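PDB 1EZW: 5,10-methylenetetrahydromethanopterin reductase from Methanopyrus kandleri, which catalyses the reversible reduction of methylenetetrahydromethanopterin to methyltetrahydromethanopterin with reduced coenzyme F420, a step of methanogenesis from carbon dioxide. Local coordinates for residues A[141-147]-A[159-165]; A[45-50]-A[79-83]; A[133-137]-A[149-154]. One frame throughout, in Å; residues are numbered along the deposited sequence. Where two conformers were deposited one is given.

Contact 1 (A[141-147]-A[159-165]); sequences YLEGGPV and ADVKARS
Val-161 lies over the phenol of Tyr-141, its CG1 3.6 Å from the ring centroid and 12° off the normal, a CH-pi contact on one face. CG2 of the same valine reaches the rim of that ring at CD1 and meets CG2 of Val-147, so its two methyls pack the returning segment against both the Tyr-141 ring of helix 127-142 and Val-147 beyond it. The tyrosine ring gets beneath them because CG stands anti to the backbone N (chi1 -175°). Around this apolar centre the backbones are joined mostly through water: water 1 donates to Tyr-141 O and Ala-163 O, water 2 links Leu-142 O to Ser-165 N, and water 3 ties Gly-144 O to Val-161 N. Direct backbone bonding across the contact is one antiparallel bridge, a hydrogen-bonded pair, in which Val-147 N donates to Ala-159 O (2.8 Å) and Ala-159 N to Val-147 O (3.0 Å). Gly-144, with positive phi, closes a Schellman motif after the last helical turn; its CA lies 3.6 Å above the centre of the Arg-164 guanidinium. That group is held from its own segment, NH2 donating in the guanidinium plane to Val-161 O and Ala-163 O. Gly-145 leaves room for Val-161 CG2, which a CB there would strike. Tyr-141 OH is hydrogen-bonded to Tyr-40 O of the second subunit, and Asp-160 forms a salt bridge with Lys-105 of that subunit. Within its own chain the contact pairs the C-terminal end of helix 127-142 and the residues after it with the loop leading to strand 173-176 of the TIM barrel, Tyr-141 packing on Ala-77, Ser-78 and Ala-81 of helix 73-86.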
loop_
_atom_site.group_PDB
_atom_site.type_symbol
_atom_site.label_atom_id
_atom_site.label_comp_id
_atom_site.label_asym_id
_atom_site.label_seq_id
_atom_site.Cartn_x
_atom_site.Cartn_y
_atom_site.Cartn_z
ATOM N N TYR A 141 -24.770 5.848 11.974
ATOM C CA TYR A 141 -23.320 5.871 12.230
ATOM C C TYR A 141 -22.616 6.758 11.189
ATOM O O TYR A 141 -21.781 7.598 11.520
ATOM C CB TYR A 141 -22.799 4.424 12.164
ATOM C CG TYR A 141 -21.337 4.257 12.533
ATOM C CD1 TYR A 141 -20.963 3.792 13.785
ATOM C CD2 TYR A 141 -20.332 4.580 11.618
ATOM C CE1 TYR A 141 -19.595 3.636 14.137
ATOM C CE2 TYR A 141 -18.970 4.429 11.953
ATOM C CZ TYR A 141 -18.612 3.957 13.205
ATOM O OH TYR A 141 -17.268 3.735 13.534
ATOM N N LEU A 142 -22.957 6.570 9.919
ATOM C CA LEU A 142 -22.367 7.362 8.834
ATOM C C LEU A 142 -22.752 8.841 8.896
ATOM O O LEU A 142 -22.028 9.691 8.358
ATOM C CB LEU A 142 -22.761 6.767 7.471
ATOM C CG LEU A 142 -22.221 5.386 7.165
ATOM C CD1 LEU A 142 -22.809 4.920 5.814
ATOM C CD2 LEU A 142 -20.691 5.454 7.040
ATOM N N GLU A 143 -23.895 9.163 9.532
ATOM C CA GLU A 143 -24.275 10.562 9.699
ATOM C C GLU A 143 -23.509 11.195 10.861
ATOM O O GLU A 143 -23.624 12.406 11.102
ATOM C CB GLU A 143 -25.800 10.710 9.937
ATOM C CG GLU A 143 -26.645 10.312 8.708
ATOM C CD GLU A 143 -26.667 11.375 7.626
ATOM O OE1 GLU A 143 -25.869 12.332 7.715
ATOM O OE2 GLU A 143 -27.486 11.261 6.674
ATOM N N GLY A 144 -22.734 10.383 11.586
ATOM C CA GLY A 144 -21.932 10.888 12.702
ATOM C C GLY A 144 -22.451 10.573 14.098
ATOM O O GLY A 144 -21.793 10.910 15.114
ATOM N N GLY A 145 -23.602 9.915 14.154
ATOM C CA GLY A 145 -24.197 9.535 15.420
ATOM C C GLY A 145 -24.615 10.729 16.253
ATOM O O GLY A 145 -24.704 11.855 15.755
ATOM N N PRO A 146 -24.863 10.510 17.541
ATOM C CA PRO A 146 -24.774 9.201 18.182
ATOM C C PRO A 146 -25.853 8.260 17.644
ATOM O O PRO A 146 -26.969 8.682 17.298
ATOM C CB PRO A 146 -24.990 9.526 19.661
ATOM C CG PRO A 146 -25.971 10.701 19.545
ATOM C CD PRO A 146 -25.216 11.535 18.541
ATOM N N VAL A 147 -25.521 6.986 17.546
ATOM C CA VAL A 147 -26.518 6.051 17.093
ATOM C C VAL A 147 -27.407 5.715 18.299
ATOM O O VAL A 147 -26.910 5.410 19.359
ATOM C CB VAL A 147 -25.887 4.758 16.610
ATOM C CG1 VAL A 147 -26.983 3.811 16.177
ATOM C CG2 VAL A 147 -24.882 5.054 15.490
ATOM N N ALA A 159 -24.756 5.385 21.390
ATOM C CA ALA A 159 -23.449 5.056 20.831
ATOM C C ALA A 159 -22.800 6.177 20.037
ATOM O O ALA A 159 -23.122 6.368 18.872
ATOM C CB ALA A 159 -23.603 3.818 19.960
ATOM N N ASP A 160 -21.901 6.927 20.675
ATOM C CA ASP A 160 -21.249 8.006 19.986
ATOM C C ASP A 160 -20.325 7.405 18.931
ATOM O O ASP A 160 -19.976 6.208 18.980
ATOM C CB ASP A 160 -20.493 8.892 20.977
ATOM C CG ASP A 160 -19.362 8.181 21.653
ATOM O OD1 ASP A 160 -19.530 7.037 22.125
ATOM O OD2 ASP A 160 -18.280 8.790 21.744
ATOM N N VAL A 161 -19.982 8.242 17.971
ATOM C CA VAL A 161 -19.169 7.824 16.833
ATOM C C VAL A 161 -18.069 8.819 16.562
ATOM O O VAL A 161 -18.318 10.001 16.413
ATOM C CB VAL A 161 -20.046 7.753 15.566
ATOM C CG1 VAL A 161 -19.201 7.326 14.370
ATOM C CG2 VAL A 161 -21.199 6.760 15.768
ATOM N N LYS A 162 -16.835 8.352 16.493
ATOM C CA LYS A 162 -15.762 9.263 16.164
ATOM C C LYS A 162 -15.350 9.093 14.717
ATOM O O LYS A 162 -15.141 10.085 14.021
ATOM C CB LYS A 162 -14.550 9.044 17.063
ATOM C CG LYS A 162 -14.603 9.831 18.360
ATOM C CD LYS A 162 -14.140 8.910 19.444
ATOM C CE LYS A 162 -15.171 7.821 19.581
ATOM N NZ LYS A 162 -16.544 8.338 19.806
ATOM N N ALA A 163 -15.244 7.842 14.263
ATOM C CA ALA A 163 -14.804 7.580 12.880
ATOM C C ALA A 163 -15.673 8.297 11.870
ATOM O O ALA A 163 -16.913 8.341 12.012
ATOM C CB ALA A 163 -14.835 6.076 12.597
ATOM N N ARG A 164 -15.032 8.889 10.880
ATOM C CA ARG A 164 -15.794 9.534 9.840
ATOM C C ARG A 164 -15.447 8.926 8.481
ATOM O O ARG A 164 -14.283 8.630 8.175
ATOM C CB ARG A 164 -15.535 11.037 9.799
ATOM C CG ARG A 164 -16.223 11.809 10.958
ATOM C CD ARG A 164 -17.757 11.742 10.851
ATOM N NE ARG A 164 -18.405 12.492 11.939
ATOM C CZ ARG A 164 -18.543 12.052 13.187
ATOM N NH1 ARG A 164 -19.143 12.812 14.120
ATOM N NH2 ARG A 164 -18.136 10.836 13.500
ATOM N N SER A 165 -16.479 8.751 7.658
ATOM C CA SER A 165 -16.295 8.265 6.298
ATOM C C SER A 165 -16.095 9.499 5.416
ATOM O O SER A 165 -16.005 10.612 5.927
ATOM C CB SER A 165 -17.559 7.531 5.825
ATOM O OG SER A 165 -18.673 8.437 5.809
HETATM O O HOH W 1 -19.129 7.616 10.551
HETATM O O HOH W 2 -19.286 9.176 8.318
HETATM O O HOH W 3 -21.615 10.540 17.826
#

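Contact 2 (A[45-50]-A[79-83]); sequences YMGVLT and NIATL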
loop_
_atom_site.group_PDB
_atom_site.type_symbol
_atom_site.label_atom_id
_atom_site.label_comp_id
_atom_site.label_asym_id
_atom_site.label_seq_id
_atom_site.Cartn_x
_atom_site.Cartn_y
_atom_site.Cartn_z
ATOM N N TYR A 45 -13.226 -9.919 4.397
ATOM C CA TYR A 45 -13.521 -8.882 3.416
ATOM C C TYR A 45 -12.833 -7.575 3.770
ATOM O O TYR A 45 -12.398 -6.867 2.858
ATOM C CB TYR A 45 -15.045 -8.692 3.200
ATOM C CG TYR A 45 -15.804 -7.853 4.227
ATOM C CD1 TYR A 45 -15.687 -6.442 4.271
ATOM C CD2 TYR A 45 -16.647 -8.468 5.132
ATOM C CE1 TYR A 45 -16.382 -5.696 5.168
ATOM C CE2 TYR A 45 -17.376 -7.717 6.062
ATOM C CZ TYR A 45 -17.240 -6.344 6.071
ATOM O OH TYR A 45 -17.944 -5.592 6.943
ATOM N N MET A 46 -12.724 -7.231 5.054
ATOM C CA MET A 46 -12.073 -5.993 5.445
ATOM C C MET A 46 -10.589 -6.033 5.092
ATOM O O MET A 46 -10.046 -5.040 4.602
ATOM C CB MET A 46 -12.232 -5.721 6.956
ATOM C CG MET A 46 -13.409 -4.837 7.299
ATOM S SD MET A 46 -13.443 -3.308 6.330
ATOM C CE MET A 46 -12.189 -2.148 7.004
ATOM N N GLY A 47 -9.929 -7.157 5.307
ATOM C CA GLY A 47 -8.506 -7.204 4.962
ATOM C C GLY A 47 -8.285 -7.128 3.458
ATOM O O GLY A 47 -7.459 -6.337 2.980
ATOM N N VAL A 48 -9.029 -7.954 2.711
ATOM C CA VAL A 48 -8.903 -8.000 1.268
ATOM C C VAL A 48 -9.333 -6.663 0.635
ATOM O O VAL A 48 -8.656 -6.163 -0.266
ATOM C CB VAL A 48 -9.756 -9.169 0.702
ATOM C CG1 VAL A 48 -9.745 -9.150 -0.846
ATOM C CG2 VAL A 48 -9.190 -10.486 1.219
ATOM N N LEU A 49 -10.458 -6.088 1.069
ATOM C CA LEU A 49 -10.854 -4.806 0.458
ATOM C C LEU A 49 -9.960 -3.631 0.840
ATOM O O LEU A 49 -9.802 -2.709 0.048
ATOM C CB LEU A 49 -12.320 -4.501 0.785
ATOM C CG LEU A 49 -13.333 -5.400 0.057
ATOM C CD1 LEU A 49 -14.704 -5.167 0.736
ATOM C CD2 LEU A 49 -13.390 -5.089 -1.417
ATOM N N THR A 50 -9.363 -3.652 2.029
ATOM C CA THR A 50 -8.446 -2.586 2.391
ATOM C C THR A 50 -7.201 -2.706 1.503
ATOM O O THR A 50 -6.701 -1.713 0.977
ATOM C CB THR A 50 -8.070 -2.659 3.887
ATOM O OG1 THR A 50 -9.253 -2.440 4.667
ATOM C CG2 THR A 50 -7.092 -1.515 4.225
ATOM N N ASN A 79 -16.606 -0.795 9.934
ATOM C CA ASN A 79 -15.871 -1.365 8.776
ATOM C C ASN A 79 -16.137 -0.538 7.523
ATOM O O ASN A 79 -15.202 -0.136 6.829
ATOM C CB ASN A 79 -16.292 -2.793 8.461
ATOM C CG ASN A 79 -15.830 -3.758 9.482
ATOM O OD1 ASN A 79 -14.974 -3.425 10.274
ATOM N ND2 ASN A 79 -16.363 -4.987 9.460
ATOM N N ILE A 80 -17.417 -0.280 7.243
ATOM C CA ILE A 80 -17.756 0.481 6.046
ATOM C C ILE A 80 -17.206 1.895 6.076
ATOM O O ILE A 80 -16.640 2.370 5.055
ATOM C CB ILE A 80 -19.299 0.489 5.832
ATOM C CG1 ILE A 80 -19.772 -0.951 5.658
ATOM C CG2 ILE A 80 -19.671 1.442 4.693
ATOM C CD1 ILE A 80 -19.204 -1.670 4.433
ATOM N N ALA A 81 -17.309 2.595 7.211
ATOM C CA ALA A 81 -16.770 3.922 7.277
ATOM C C ALA A 81 -15.235 3.911 7.077
ATOM O O ALA A 81 -14.684 4.819 6.462
ATOM C CB ALA A 81 -17.115 4.579 8.620
ATOM N N THR A 82 -14.585 2.865 7.581
ATOM C CA THR A 82 -13.107 2.765 7.509
ATOM C C THR A 82 -12.683 2.512 6.063
ATOM O O THR A 82 -11.782 3.173 5.569
ATOM C CB THR A 82 -12.611 1.658 8.456
ATOM O OG1 THR A 82 -13.052 1.974 9.788
ATOM C CG2 THR A 82 -11.042 1.575 8.475
ATOM N N LEU A 83 -13.321 1.524 5.428
ATOM C CA LEU A 83 -13.046 1.229 4.019
ATOM C C LEU A 83 -13.319 2.484 3.202
ATOM O O LEU A 83 -12.545 2.806 2.299
ATOM C CB LEU A 83 -13.953 0.130 3.509
ATOM C CG LEU A 83 -13.772 -0.266 2.036
ATOM C CD1 LEU A 83 -12.314 -0.687 1.742
ATOM C CD2 LEU A 83 -14.683 -1.457 1.749
#
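Asn-79 and Tyr-45 join two neighbouring, nearly parallel helices of the TIM barrel, whose segment axes lie 10.8 Å apart at 10°. The amide ND2 donates to Tyr-45 OH (3.0 Å, 159° at the hydrogen), with the hydroxyl near the amide plane and the ring turned 81° from it. Packing is tight here: Met-46 CG sits 3.4 Å from Asn-79 CG, and bends at chi2 and chi3 curl the methionine so that SD meets Asn-79 CB and CE lies 3.6 Å from Asn-79 O. It stays close one turn on, where Leu-83 spreads its methyls over Leu-49, CD2 lying 3.8 Å from Leu-49 CD1 and CD1 approaching Leu-49 O. The looser part is at Thr-82 and Thr-50: Met-46 CE comes no closer than 4.1 Å to Thr-82 CB. This side does not face solvent, since Thr-50 and Thr-82 pack on Gly-47 and Tyr-43 of the second subunit. Replacing Asn-79 with an alanine would probably leave Tyr-45 OH without this donor and open a gap beside Met-46 CG. The chemistry is thus that of a buried, mainly apolar interface with a single hydrogen bond between the two segments, consistent with an amide orientation that puts ND2 toward the phenol oxygen.

Contact 3 (A[133-137]-A[149-154]); sequences EVKEV and YEGKYV
Glu-133 reaches across from helix 127-142 with CG anti to its carbonyl carbon (chi1 -65°) and an extended chain beyond (chi2 -171°), which carries the carboxylate into the bend of 149-154. There, in the long loop before strand 173-176 of the TIM barrel, three successive backbone N-H groups converge on it. Lys-152 N meets OE1 of Glu-133 at 2.7 Å on the syn side, and Tyr-153 N meets OE2 of Glu-133, also syn, at 2.7 Å. Val-154 N adds a longer bond to the same Glu-133 OE2, arriving nearly in line with its C-O bond. Both oxygens are thereby gripped and the carboxylate is fixed in rotation, while the cluster of amides would probably favour its charged form. Gly-151 makes room for it, because a CB at that position would run into Glu-133 CD. Tyr-149 flanks the stem of the glutamate, its ring edge towards Glu-133 CG and one face under Glu-136 CB, offset to the rim. Tyr-153 crosses Val-134 obliquely, its hydroxyl hydrogen-bonded to Pro-68 O and its ring meeting Trp-117. Deeper in, Val-137 CG2 touches both Tyr-149 CD2 and, at 4.0 Å, Val-154 CG1.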
loop_
_atom_site.group_PDB
_atom_site.type_symbol
_atom_site.label_atom_id
_atom_site.label_comp_id
_atom_site.label_asym_id
_atom_site.label_seq_id
_atom_site.Cartn_x
_atom_site.Cartn_y
_atom_site.Cartn_z
ATOM N N GLU A 133 -33.151 -2.939 10.096
ATOM C CA GLU A 133 -32.574 -2.386 11.323
ATOM C C GLU A 133 -31.085 -2.149 11.162
ATOM O O GLU A 133 -30.588 -1.104 11.576
ATOM C CB GLU A 133 -32.836 -3.297 12.524
ATOM C CG GLU A 133 -34.374 -3.373 12.814
ATOM C CD GLU A 133 -34.713 -4.066 14.097
ATOM O OE1 GLU A 133 -35.938 -4.245 14.348
ATOM O OE2 GLU A 133 -33.814 -4.438 14.880
ATOM N N VAL A 134 -30.393 -3.104 10.567
ATOM C CA VAL A 134 -28.951 -2.900 10.369
ATOM C C VAL A 134 -28.761 -1.678 9.487
ATOM O O VAL A 134 -27.838 -0.885 9.702
ATOM C CB VAL A 134 -28.245 -4.098 9.700
ATOM C CG1 VAL A 134 -26.751 -3.755 9.490
ATOM C CG2 VAL A 134 -28.342 -5.299 10.557
ATOM N N LYS A 135 -29.604 -1.510 8.461
ATOM C CA LYS A 135 -29.463 -0.333 7.629
ATOM C C LYS A 135 -29.608 0.958 8.458
ATOM O O LYS A 135 -28.808 1.899 8.311
ATOM C CB LYS A 135 -30.496 -0.339 6.486
ATOM C CG LYS A 135 -30.212 0.795 5.532
ATOM C CD LYS A 135 -31.386 1.161 4.631
ATOM C CE LYS A 135 -31.007 2.369 3.765
ATOM N NZ LYS A 135 -32.163 3.135 3.201
ATOM N N GLU A 136 -30.633 1.038 9.313
ATOM C CA GLU A 136 -30.792 2.248 10.124
ATOM C C GLU A 136 -29.567 2.503 11.005
ATOM O O GLU A 136 -29.134 3.641 11.142
ATOM C CB GLU A 136 -32.044 2.173 11.005
ATOM C CG GLU A 136 -33.307 2.200 10.201
ATOM C CD GLU A 136 -33.408 3.435 9.334
ATOM O OE1 GLU A 136 -33.798 3.282 8.160
ATOM O OE2 GLU A 136 -33.103 4.556 9.814
ATOM N N VAL A 137 -29.026 1.457 11.610
ATOM C CA VAL A 137 -27.854 1.635 12.456
ATOM C C VAL A 137 -26.648 2.127 11.646
ATOM O O VAL A 137 -25.930 3.040 12.060
ATOM C CB VAL A 137 -27.505 0.325 13.181
ATOM C CG1 VAL A 137 -26.090 0.417 13.827
ATOM C CG2 VAL A 137 -28.580 0.043 14.257
ATOM N N TYR A 149 -30.839 3.487 18.674
ATOM C CA TYR A 149 -31.837 2.716 17.966
ATOM C C TYR A 149 -32.323 1.527 18.757
ATOM O O TYR A 149 -31.543 0.727 19.263
ATOM C CB TYR A 149 -31.261 2.235 16.612
ATOM C CG TYR A 149 -32.311 1.605 15.747
ATOM C CD1 TYR A 149 -33.225 2.390 15.070
ATOM C CD2 TYR A 149 -32.443 0.220 15.678
ATOM C CE1 TYR A 149 -34.263 1.814 14.323
ATOM C CE2 TYR A 149 -33.473 -0.373 14.937
ATOM C CZ TYR A 149 -34.375 0.433 14.264
ATOM O OH TYR A 149 -35.378 -0.125 13.502
ATOM N N GLU A 150 -33.643 1.401 18.856
ATOM C CA GLU A 150 -34.217 0.291 19.579
ATOM C C GLU A 150 -35.147 -0.460 18.643
ATOM O O GLU A 150 -36.264 -0.017 18.378
ATOM C CB GLU A 150 -34.984 0.789 20.809
ATOM C CG GLU A 150 -35.680 -0.354 21.531
ATOM C CD GLU A 150 -36.168 0.018 22.927
ATOM O OE1 GLU A 150 -36.845 -0.835 23.549
ATOM O OE2 GLU A 150 -35.861 1.139 23.405
ATOM N N GLY A 151 -34.695 -1.597 18.135
ATOM C CA GLY A 151 -35.535 -2.348 17.221
ATOM C C GLY A 151 -35.784 -3.703 17.830
ATOM O O GLY A 151 -35.543 -3.894 19.028
ATOM N N LYS A 152 -36.253 -4.650 17.020
ATOM C CA LYS A 152 -36.512 -6.009 17.470
ATOM C C LYS A 152 -35.264 -6.869 17.436
ATOM O O LYS A 152 -35.135 -7.810 18.202
ATOM C CB LYS A 152 -37.523 -6.728 16.549
ATOM C CG LYS A 152 -38.868 -6.042 16.305
ATOM C CD LYS A 152 -39.671 -6.809 15.196
ATOM C CE LYS A 152 -40.419 -8.098 15.680
ATOM N NZ LYS A 152 -39.668 -9.279 16.231
ATOM N N TYR A 153 -34.332 -6.568 16.527
ATOM C CA TYR A 153 -33.117 -7.381 16.386
ATOM C C TYR A 153 -31.889 -6.698 17.002
ATOM O O TYR A 153 -30.965 -7.363 17.434
ATOM C CB TYR A 153 -32.906 -7.721 14.884
ATOM C CG TYR A 153 -31.490 -7.529 14.344
ATOM C CD1 TYR A 153 -30.567 -8.584 14.315
ATOM C CD2 TYR A 153 -31.079 -6.276 13.893
ATOM C CE1 TYR A 153 -29.262 -8.383 13.841
ATOM C CE2 TYR A 153 -29.764 -6.070 13.418
ATOM C CZ TYR A 153 -28.880 -7.120 13.399
ATOM O OH TYR A 153 -27.585 -6.871 12.944
ATOM N N VAL A 154 -31.892 -5.377 17.064
ATOM C CA VAL A 154 -30.768 -4.695 17.688
ATOM C C VAL A 154 -31.300 -3.546 18.516
ATOM O O VAL A 154 -32.202 -2.816 18.089
ATOM C CB VAL A 154 -29.726 -4.151 16.622
ATOM C CG1 VAL A 154 -30.392 -3.194 15.624
ATOM C CG2 VAL A 154 -28.605 -3.445 17.352
#

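How the contacts relate
From the N terminus, contact 2 comes first: it closes the passage from helix 45-54 through strand 60-63 to helix 73-86, setting two helices of the barrel side by side. Contacts 3 and 1 follow in series with it, and these two cross. Helix 127-142 supplies 133-137 and the start of 141-147, which runs off its end, after which the loop before strand 173-176 comes back as 149-154 and 159-165, so the loop is fastened at two levels. They touch where Val-147 CG2 packs on Val-137 O. Contact 1 also meets contact 2 at Ala-81, tying helix 127-142 to helix 73-86; both border the second subunit, whereas no other chain of the assembly touches contact 3.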